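Local coordinates for protein interpain A (Prevotella intermedia, PDB 3BB7) that probably hydrolyses peptide bonds as a cysteine protease of the peptidase C10 family, captured here as an inactive pro-form that joins pro-segment and catalytic domain, at residues Leu89-Trp94 / Met166-Ser171; His138-Pro143 / Ala192-Tyr197; Ile227-Tyr232 / Leu299-Met304. The protein carries 1 engineered substitution. All blocks are in the same frame, centred on the assembly; numbering follows the deposited sequence.

Contact 1: residues Leu89-Trp94 / Met166-Ser171; sequences LLTTTW and MKDNYS. Unlike the reference sequence in segment 166-171: Asn169 (reference Asp).
Trp94 NE1 donates to Lys167 O at 2.8 Å; the oxygen lies in the indole plane and the N-H...O angle is 149°. The next carbonyl, Asp168 O, takes Thr93 N at 3.0 Å in a straighter bond (163°), so consecutive peptide oxygens of 166-171 hold first a side chain and then the backbone of 89-94. Thr91 OG1 sits between its own N and carbonyl carbon (chi1 54°) and donates to Asp168 OD1 at 2.9 Å, meeting the carboxylate from above its plane. A water donates to Thr93 O and Asn169 OD1 and accepts from Tyr170 N. Asn169, where the reference sequence has aspartate, takes Ser171 N on the same OD1, which makes an Asx turn. Around the polar core, Met166 CB meets the indole edge 3.9 Å from Trp94 CZ2, and its sulfur makes an oblique Met-aromatic contact with the six-membered ring. Tyr170 presents its edge, with CE1 3.6 Å from Trp94 NE1. A large indole fits here: it can donate one bond and still pack broadly, touching Val182 and Met186 of helix 176-192. Gln123 of helix 116-128 binds Thr92 OG1, while Tyr170 OH bonds to Glu178 O on helix 176-192.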
loop_
_atom_site.group_PDB
_atom_site.type_symbol
_atom_site.label_atom_id
_atom_site.label_comp_id
_atom_site.label_asym_id
_atom_site.label_seq_id
_atom_site.Cartn_x
_atom_site.Cartn_y
_atom_site.Cartn_z
ATOM N N LEU A 89 -11.251 6.580 0.296
ATOM C CA LEU A 89 -11.960 6.068 1.453
ATOM C C LEU A 89 -11.236 6.219 2.788
ATOM O O LEU A 89 -11.894 6.463 3.819
ATOM C CB LEU A 89 -12.289 4.576 1.244
ATOM C CG LEU A 89 -13.319 4.337 0.130
ATOM C CD1 LEU A 89 -13.433 2.854 -0.206
ATOM C CD2 LEU A 89 -14.715 4.875 0.510
ATOM N N LEU A 90 -9.906 6.030 2.802
ATOM C CA LEU A 90 -9.199 6.094 4.081
ATOM C C LEU A 90 -9.020 7.543 4.564
ATOM O O LEU A 90 -8.937 8.490 3.751
ATOM C CB LEU A 90 -7.808 5.469 3.918
ATOM C CG LEU A 90 -7.590 3.969 4.113
ATOM C CD1 LEU A 90 -8.688 2.989 3.734
ATOM C CD2 LEU A 90 -6.211 3.590 3.535
ATOM N N THR A 91 -8.922 7.717 5.892
ATOM C CA THR A 91 -8.621 9.048 6.462
ATOM C C THR A 91 -7.256 9.086 7.160
ATOM O O THR A 91 -6.811 10.142 7.621
ATOM C CB THR A 91 -9.709 9.452 7.470
ATOM O OG1 THR A 91 -9.860 8.425 8.458
ATOM C CG2 THR A 91 -11.055 9.645 6.716
ATOM N N THR A 92 -6.601 7.926 7.245
ATOM C CA THR A 92 -5.353 7.824 7.970
ATOM C C THR A 92 -4.162 8.115 7.047
ATOM O O THR A 92 -4.238 7.950 5.822
ATOM C CB THR A 92 -5.181 6.417 8.553
ATOM O OG1 THR A 92 -5.398 5.438 7.518
ATOM C CG2 THR A 92 -6.150 6.186 9.682
ATOM N N THR A 93 -3.059 8.551 7.649
ATOM C CA THR A 93 -1.819 8.740 6.932
ATOM C C THR A 93 -0.695 8.054 7.696
ATOM O O THR A 93 0.254 8.679 8.156
ATOM C CB THR A 93 -1.504 10.238 6.704
ATOM O OG1 THR A 93 -1.689 10.962 7.924
ATOM C CG2 THR A 93 -2.415 10.801 5.626
ATOM N N TRP A 94 -0.816 6.741 7.835
ATOM C CA TRP A 94 0.110 6.014 8.695
ATOM C C TRP A 94 1.438 5.677 8.030
ATOM O O TRP A 94 1.593 5.868 6.815
ATOM C CB TRP A 94 -0.593 4.764 9.248
ATOM C CG TRP A 94 -1.727 5.125 10.196
ATOM C CD1 TRP A 94 -2.029 6.372 10.683
ATOM C CD2 TRP A 94 -2.650 4.224 10.808
ATOM N NE1 TRP A 94 -3.083 6.304 11.573
ATOM C CE2 TRP A 94 -3.501 5.002 11.647
ATOM C CE3 TRP A 94 -2.891 2.837 10.693
ATOM C CZ2 TRP A 94 -4.558 4.446 12.369
ATOM C CZ3 TRP A 94 -3.926 2.272 11.436
ATOM C CH2 TRP A 94 -4.755 3.083 12.258
ATOM N N MET A 166 -7.409 5.162 17.621
ATOM C CA MET A 166 -6.621 5.208 16.380
ATOM C C MET A 166 -6.759 6.570 15.710
ATOM O O MET A 166 -7.736 6.849 15.039
ATOM C CB MET A 166 -7.062 4.119 15.395
ATOM C CG MET A 166 -7.171 2.761 15.958
ATOM S SD MET A 166 -5.583 1.983 16.099
ATOM C CE MET A 166 -6.086 0.340 16.715
ATOM N N LYS A 167 -5.749 7.404 15.874
ATOM C CA LYS A 167 -5.733 8.730 15.293
ATOM C C LYS A 167 -5.465 8.650 13.795
ATOM O O LYS A 167 -4.756 7.747 13.336
ATOM C CB LYS A 167 -4.646 9.542 16.021
ATOM C CG LYS A 167 -4.637 11.012 15.847
ATOM C CD LYS A 167 -3.768 11.669 16.950
ATOM C CE LYS A 167 -4.033 13.155 17.053
ATOM N NZ LYS A 167 -5.314 13.609 16.464
ATOM N N ASP A 168 -5.990 9.621 13.037
ATOM C CA ASP A 168 -5.746 9.654 11.597
ATOM C C ASP A 168 -4.266 9.937 11.323
ATOM O O ASP A 168 -3.684 9.328 10.447
ATOM C CB ASP A 168 -6.601 10.717 10.919
ATOM C CG ASP A 168 -8.012 10.258 10.686
ATOM O OD1 ASP A 168 -8.285 9.025 10.757
ATOM O OD2 ASP A 168 -8.848 11.154 10.415
ATOM N N ASN A 169 -3.674 10.856 12.090
ATOM C CA ASN A 169 -2.362 11.444 11.781
ATOM C C ASN A 169 -1.534 11.389 13.073
ATOM O O ASN A 169 -1.964 11.900 14.085
ATOM C CB ASN A 169 -2.620 12.914 11.373
ATOM C CG ASN A 169 -1.372 13.661 10.921
ATOM O OD1 ASN A 169 -0.232 13.164 11.006
ATOM N ND2 ASN A 169 -1.587 14.895 10.428
ATOM N N TYR A 170 -0.352 10.794 13.025
ATOM C CA TYR A 170 0.542 10.739 14.172
ATOM C C TYR A 170 1.826 11.544 13.923
ATOM O O TYR A 170 2.805 11.354 14.628
ATOM C CB TYR A 170 0.933 9.291 14.494
ATOM C CG TYR A 170 -0.172 8.472 15.143
ATOM C CD1 TYR A 170 -1.077 7.733 14.353
ATOM C CD2 TYR A 170 -0.299 8.417 16.531
ATOM C CE1 TYR A 170 -2.091 6.967 14.928
ATOM C CE2 TYR A 170 -1.325 7.646 17.132
ATOM C CZ TYR A 170 -2.213 6.918 16.318
ATOM O OH TYR A 170 -3.223 6.177 16.889
ATOM N N SER A 171 1.815 12.442 12.938
ATOM C CA SER A 171 3.019 13.223 12.627
ATOM C C SER A 171 3.199 14.436 13.513
ATOM O O SER A 171 4.222 15.146 13.396
ATOM C CB SER A 171 2.996 13.678 11.168
ATOM O OG SER A 171 1.931 14.584 10.961
HETATM O O HOH W 1 -4.493 11.704 8.235
HETATM O O HOH W 2 0.473 10.703 10.196
#

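Contact 2: residues His138-Pro143 / Ala192-Tyr197; sequences HTVHYP and ASEMQY
His138 holds CG anti to its backbone N (chi1 -171°), and Glu194, also anti at its first torsion, bends at chi2; the imidazole edge and the carboxylate thereby meet across the two segments. His138 NE2 donates to the syn lone pair of Glu194 OE2 at 2.7 Å, with ring and carboxylate planes 50° apart. Glu194 adopts positive phi as the C-prime residue of the Schellman motif ending helix 176-192. Beside the pair, Val140 uses both branches: CG1 lies 3.8 Å from Glu194 OE2, and CG2 meets the edge of Tyr197 at CE1, 3.8 Å away. Met195 CG lies over the centre of that same tyrosine ring. Further along, Tyr142 CE1, at its ring edge, lies 3.3 Å from Tyr197 O. The backbones run in similar directions (28° apart for the touching parts), and waters bridge them: one donates to His141 O and Met195 O and accepts from Tyr197 N, another bridges Thr139 O to Glu194 OE1. Strand 138-142, hydrogen-bonded to 150-154, is thus tied to the loop after the helix. A carboxylate this close to His138 would tend to favour a protonated imidazole.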
loop_
_atom_site.group_PDB
_atom_site.type_symbol
_atom_site.label_atom_id
_atom_site.label_comp_id
_atom_site.label_asym_id
_atom_site.label_seq_id
_atom_site.Cartn_x
_atom_site.Cartn_y
_atom_site.Cartn_z
ATOM N N HIS A 138 0.556 -15.943 17.977
ATOM C CA HIS A 138 1.652 -16.344 17.112
ATOM C C HIS A 138 2.888 -15.537 17.448
ATOM O O HIS A 138 2.797 -14.438 17.972
ATOM C CB HIS A 138 1.282 -16.117 15.641
ATOM C CG HIS A 138 2.257 -16.690 14.653
ATOM N ND1 HIS A 138 2.595 -18.025 14.619
ATOM C CD2 HIS A 138 2.902 -16.109 13.607
ATOM C CE1 HIS A 138 3.434 -18.235 13.612
ATOM N NE2 HIS A 138 3.630 -17.092 12.981
ATOM N N THR A 139 4.043 -16.108 17.102
ATOM C CA THR A 139 5.336 -15.497 17.344
ATOM C C THR A 139 6.187 -15.589 16.080
ATOM O O THR A 139 6.162 -16.631 15.392
ATOM C CB THR A 139 6.035 -16.231 18.514
ATOM O OG1 THR A 139 5.240 -16.084 19.695
ATOM C CG2 THR A 139 7.431 -15.664 18.790
ATOM N N VAL A 140 6.869 -14.492 15.727
ATOM C CA VAL A 140 7.983 -14.562 14.773
ATOM C C VAL A 140 9.262 -14.157 15.503
ATOM O O VAL A 140 9.227 -13.787 16.692
ATOM C CB VAL A 140 7.733 -13.686 13.539
ATOM C CG1 VAL A 140 6.412 -14.075 12.859
ATOM C CG2 VAL A 140 7.724 -12.181 13.888
ATOM N N HIS A 141 10.407 -14.265 14.838
ATOM C CA HIS A 141 11.695 -14.019 15.503
ATOM C C HIS A 141 12.499 -12.993 14.745
ATOM O O HIS A 141 12.336 -12.827 13.521
ATOM C CB HIS A 141 12.477 -15.339 15.673
ATOM C CG HIS A 141 11.812 -16.277 16.634
ATOM N ND1 HIS A 141 10.843 -17.185 16.247
ATOM C CD2 HIS A 141 11.908 -16.386 17.984
ATOM C CE1 HIS A 141 10.391 -17.830 17.313
ATOM N NE2 HIS A 141 11.033 -17.376 18.377
ATOM N N TYR A 142 13.408 -12.332 15.470
ATOM C CA TYR A 142 14.360 -11.409 14.869
ATOM C C TYR A 142 15.768 -11.841 15.245
ATOM O O TYR A 142 16.102 -11.898 16.427
ATOM C CB TYR A 142 14.113 -9.968 15.324
ATOM C CG TYR A 142 15.173 -9.050 14.754
ATOM C CD1 TYR A 142 15.210 -8.759 13.380
ATOM C CD2 TYR A 142 16.149 -8.492 15.574
ATOM C CE1 TYR A 142 16.209 -7.947 12.831
ATOM C CE2 TYR A 142 17.143 -7.671 15.045
ATOM C CZ TYR A 142 17.172 -7.400 13.675
ATOM O OH TYR A 142 18.143 -6.584 13.141
ATOM N N PRO A 143 16.614 -12.147 14.250
ATOM C CA PRO A 143 16.331 -12.119 12.807
ATOM C C PRO A 143 15.401 -13.250 12.411
ATOM O O PRO A 143 15.338 -14.288 13.120
ATOM C CB PRO A 143 17.712 -12.341 12.209
ATOM C CG PRO A 143 18.397 -13.187 13.223
ATOM C CD PRO A 143 17.988 -12.609 14.525
ATOM N N ALA A 192 0.972 -11.522 12.160
ATOM C CA ALA A 192 -0.005 -12.294 11.355
ATOM C C ALA A 192 0.481 -12.568 9.931
ATOM O O ALA A 192 0.131 -13.605 9.347
ATOM C CB ALA A 192 -1.320 -11.594 11.304
ATOM N N SER A 193 1.306 -11.667 9.393
ATOM C CA SER A 193 1.799 -11.758 8.029
ATOM C C SER A 193 3.141 -12.436 7.940
ATOM O O SER A 193 3.766 -12.434 6.870
ATOM C CB SER A 193 1.881 -10.361 7.427
ATOM O OG SER A 193 0.574 -9.782 7.347
ATOM N N GLU A 194 3.588 -13.044 9.054
ATOM C CA GLU A 194 4.925 -13.693 9.109
ATOM C C GLU A 194 6.049 -12.728 8.719
ATOM O O GLU A 194 6.997 -13.090 7.996
ATOM C CB GLU A 194 4.968 -14.946 8.244
ATOM C CG GLU A 194 6.005 -15.979 8.648
ATOM C CD GLU A 194 5.763 -16.586 10.024
ATOM O OE1 GLU A 194 6.727 -17.184 10.567
ATOM O OE2 GLU A 194 4.635 -16.470 10.546
ATOM N N MET A 195 5.963 -11.502 9.229
ATOM C CA MET A 195 6.927 -10.463 8.901
ATOM C C MET A 195 8.366 -10.891 9.196
ATOM O O MET A 195 8.635 -11.514 10.237
ATOM C CB MET A 195 6.610 -9.200 9.715
ATOM C CG MET A 195 7.319 -7.900 9.276
ATOM S SD MET A 195 6.931 -7.372 7.582
ATOM C CE MET A 195 5.219 -6.856 7.770
ATOM N N GLN A 196 9.273 -10.489 8.304
ATOM C CA GLN A 196 10.724 -10.652 8.484
ATOM C C GLN A 196 11.185 -9.244 8.830
ATOM O O GLN A 196 11.392 -8.402 7.956
ATOM C CB GLN A 196 11.367 -11.141 7.190
ATOM C CG GLN A 196 10.907 -12.584 6.874
ATOM C CD GLN A 196 11.575 -13.171 5.668
ATOM O OE1 GLN A 196 10.923 -13.843 4.858
ATOM N NE2 GLN A 196 12.882 -12.940 5.539
ATOM N N TYR A 197 11.363 -8.988 10.121
ATOM C CA TYR A 197 11.566 -7.627 10.596
ATOM C C TYR A 197 12.983 -7.158 10.334
ATOM O O TYR A 197 13.961 -7.940 10.375
ATOM C CB TYR A 197 11.264 -7.541 12.077
ATOM C CG TYR A 197 9.781 -7.427 12.361
ATOM C CD1 TYR A 197 9.068 -8.511 12.869
ATOM C CD2 TYR A 197 9.094 -6.237 12.141
ATOM C CE1 TYR A 197 7.672 -8.431 13.127
ATOM C CE2 TYR A 197 7.715 -6.131 12.408
ATOM C CZ TYR A 197 7.015 -7.225 12.926
ATOM O OH TYR A 197 5.674 -7.104 13.149
HETATM O O HOH W 3 7.091 -17.854 13.127
HETATM O O HOH W 4 10.915 -11.191 11.881
#

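Contact 3: residues Ile227-Tyr232 / Leu299-Met304; sequences ITRANY and LNPGNM. Unlike the reference sequence in segment 227-232: Asn231 (reference Asp).
The guanidinium of Arg229 carries Leu299 O over the centre of one face, 3.2 Å from CZ, with Asn300 N above the same face but displaced toward the rim. Leu299 O is not hydrogen-bonded to the guanidinium: the N-H groups point within its plane, and the carbonyl instead sets its partial negative charge against the delocalised positive charge of the group, with CZ nearest, an arrangement likely to be favourable electrostatically. Beyond the two segments, NH1 bonds to Ile296 O and Gln311 OE1, while NH2 bonds to Asp297 O and forms a salt bridge with Asp234. Gln311 also gives NE2 to Leu299 O, so a single glutamine serves both the arginine and the oxygen lying over it. Arginine, whose flat group carries several N-H bonds, is well suited to this buried position.

Arg229 reaches this site as an extended chain, with CG anti to the backbone N (chi1 -168°). It starts at the end of strand 225-228, an outermost strand of the large antiparallel sheet, where residues 229-231 make a 3-10 turn leading toward helix 234-246. The turn is closed by Tyr232 N donating to Arg229 O at 2.9 Å. The opposing 299-304 belongs to the loop between strands 292-294 and 312-315.

Pro301 crosses the aliphatic stem of the arginine at about a right angle. Its CG rests 3.7 Å from Arg229 CG, and its CD is equally close, 3.7 Å, to Arg229 NE. The compact, rigid pyrrolidine ring also reaches Ala230, with CG 3.8 Å from the backbone N and CB 4.3 Å from the alanine CB; a small methyl there lets the turn approach closely. Leu299 brings CB to 3.9 Å from Arg229 NH1 and sends its apolar end to helix 49-68.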
loop_
_atom_site.group_PDB
_atom_site.type_symbol
_atom_site.label_atom_id
_atom_site.label_comp_id
_atom_site.label_asym_id
_atom_site.label_seq_id
_atom_site.Cartn_x
_atom_site.Cartn_y
_atom_site.Cartn_z
ATOM N N ILE A 227 -4.340 -12.687 -4.481
ATOM C CA ILE A 227 -4.282 -13.003 -5.925
ATOM C C ILE A 227 -3.122 -12.249 -6.557
ATOM O O ILE A 227 -2.683 -11.222 -6.022
ATOM C CB ILE A 227 -5.623 -12.688 -6.626
ATOM C CG1 ILE A 227 -5.982 -11.190 -6.564
ATOM C CG2 ILE A 227 -6.751 -13.607 -6.045
ATOM C CD1 ILE A 227 -7.199 -10.846 -7.419
ATOM N N THR A 228 -2.611 -12.762 -7.672
ATOM C CA THR A 228 -1.469 -12.119 -8.300
ATOM C C THR A 228 -1.775 -11.684 -9.738
ATOM O O THR A 228 -2.483 -12.373 -10.478
ATOM C CB THR A 228 -0.222 -12.979 -8.185
ATOM O OG1 THR A 228 0.954 -12.172 -8.435
ATOM C CG2 THR A 228 -0.266 -14.118 -9.149
ATOM N N ARG A 229 -1.271 -10.501 -10.102
ATOM C CA ARG A 229 -1.680 -9.887 -11.363
ATOM C C ARG A 229 -1.298 -10.693 -12.591
ATOM O O ARG A 229 -2.012 -10.652 -13.579
ATOM C CB ARG A 229 -1.136 -8.457 -11.482
ATOM C CG ARG A 229 -1.795 -7.728 -12.637
ATOM C CD ARG A 229 -1.393 -6.272 -12.655
ATOM N NE ARG A 229 -1.856 -5.670 -13.895
ATOM C CZ ARG A 229 -2.026 -4.359 -14.085
ATOM N NH1 ARG A 229 -1.777 -3.480 -13.108
ATOM N NH2 ARG A 229 -2.470 -3.929 -15.263
ATOM N N ALA A 230 -0.191 -11.435 -12.528
ATOM C CA ALA A 230 0.259 -12.194 -13.683
ATOM C C ALA A 230 -0.780 -13.204 -14.169
ATOM O O ALA A 230 -0.747 -13.599 -15.326
ATOM C CB ALA A 230 1.559 -12.901 -13.372
ATOM N N ASN A 231 -1.723 -13.564 -13.297
ATOM C CA ASN A 231 -2.794 -14.493 -13.663
ATOM C C ASN A 231 -3.973 -13.868 -14.417
ATOM O O ASN A 231 -4.856 -14.583 -14.884
ATOM C CB ASN A 231 -3.336 -15.179 -12.399
ATOM C CG ASN A 231 -2.371 -16.188 -11.807
ATOM O OD1 ASN A 231 -2.546 -16.604 -10.675
ATOM N ND2 ASN A 231 -1.370 -16.594 -12.566
ATOM N N TYR A 232 -3.981 -12.544 -14.531
ATOM C CA TYR A 232 -5.124 -11.800 -15.089
ATOM C C TYR A 232 -4.723 -10.895 -16.245
ATOM O O TYR A 232 -3.634 -10.285 -16.243
ATOM C CB TYR A 232 -5.742 -10.911 -14.012
ATOM C CG TYR A 232 -6.332 -11.731 -12.863
ATOM C CD1 TYR A 232 -5.531 -12.159 -11.811
ATOM C CD2 TYR A 232 -7.690 -12.058 -12.829
ATOM C CE1 TYR A 232 -6.068 -12.930 -10.761
ATOM C CE2 TYR A 232 -8.224 -12.819 -11.787
ATOM C CZ TYR A 232 -7.421 -13.211 -10.747
ATOM O OH TYR A 232 -7.972 -13.955 -9.731
ATOM N N LEU A 299 0.286 -0.989 -15.922
ATOM C CA LEU A 299 1.395 -1.799 -15.346
ATOM C C LEU A 299 1.212 -3.302 -15.642
ATOM O O LEU A 299 1.093 -4.114 -14.722
ATOM C CB LEU A 299 1.571 -1.545 -13.829
ATOM C CG LEU A 299 1.843 -0.072 -13.463
ATOM C CD1 LEU A 299 1.966 0.057 -11.975
ATOM C CD2 LEU A 299 3.087 0.441 -14.147
ATOM N N ASN A 300 1.181 -3.671 -16.928
ATOM C CA ASN A 300 1.031 -5.099 -17.277
ATOM C C ASN A 300 2.266 -5.854 -16.773
ATOM O O ASN A 300 3.380 -5.381 -16.947
ATOM C CB ASN A 300 0.919 -5.255 -18.804
ATOM C CG ASN A 300 0.719 -6.695 -19.242
ATOM O OD1 ASN A 300 -0.392 -7.236 -19.192
ATOM N ND2 ASN A 300 1.797 -7.331 -19.645
ATOM N N PRO A 301 2.071 -6.988 -16.098
ATOM C CA PRO A 301 3.190 -7.798 -15.618
ATOM C C PRO A 301 4.129 -8.187 -16.747
ATOM O O PRO A 301 3.668 -8.546 -17.832
ATOM C CB PRO A 301 2.482 -9.042 -15.036
ATOM C CG PRO A 301 1.195 -8.535 -14.603
ATOM C CD PRO A 301 0.781 -7.512 -15.631
ATOM N N GLY A 302 5.433 -8.097 -16.509
ATOM C CA GLY A 302 6.425 -8.610 -17.494
ATOM C C GLY A 302 6.854 -10.028 -17.151
ATOM O O GLY A 302 6.047 -10.809 -16.610
ATOM N N ASN A 303 8.123 -10.364 -17.435
ATOM C CA ASN A 303 8.690 -11.648 -17.001
ATOM C C ASN A 303 8.715 -11.721 -15.484
ATOM O O ASN A 303 8.423 -10.726 -14.810
ATOM C CB ASN A 303 10.058 -11.956 -17.661
ATOM C CG ASN A 303 11.252 -11.186 -17.042
ATOM O OD1 ASN A 303 11.180 -10.676 -15.927
ATOM N ND2 ASN A 303 12.385 -11.148 -17.780
ATOM N N MET A 304 9.043 -12.886 -14.940
ATOM C CA MET A 304 8.947 -13.080 -13.496
ATOM C C MET A 304 9.899 -12.167 -12.723
ATOM O O MET A 304 9.813 -12.056 -11.490
ATOM C CB MET A 304 9.156 -14.555 -13.128
ATOM C CG MET A 304 10.280 -15.238 -13.897
ATOM S SD MET A 304 10.623 -16.918 -13.333
ATOM C CE MET A 304 10.864 -16.630 -11.578
#

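Contacts 1 and 2 interleave along the chain and share a frame: helix 176-192 runs between residues 166-171 and 192-197, and both contacts touch helix 116-128. Their centres are about 25 Å apart. Contact 3 follows later in sequence, on the opposite side of the chain's centre from contact 1, with about 31 Å between centres, and its centre is about 27 Å from that of contact 2. Each contact comes within about 11 Å of a predicted active-site residue. The side chain of Ala116, engineered at the nucleophile position, is about 7 Å from that of Met195 in contact 2 and about 11 Å from that of Trp94 in contact 1. The side chain of Leu299 in contact 3 instead comes about 9 Å from that of His267, the predicted proton acceptor.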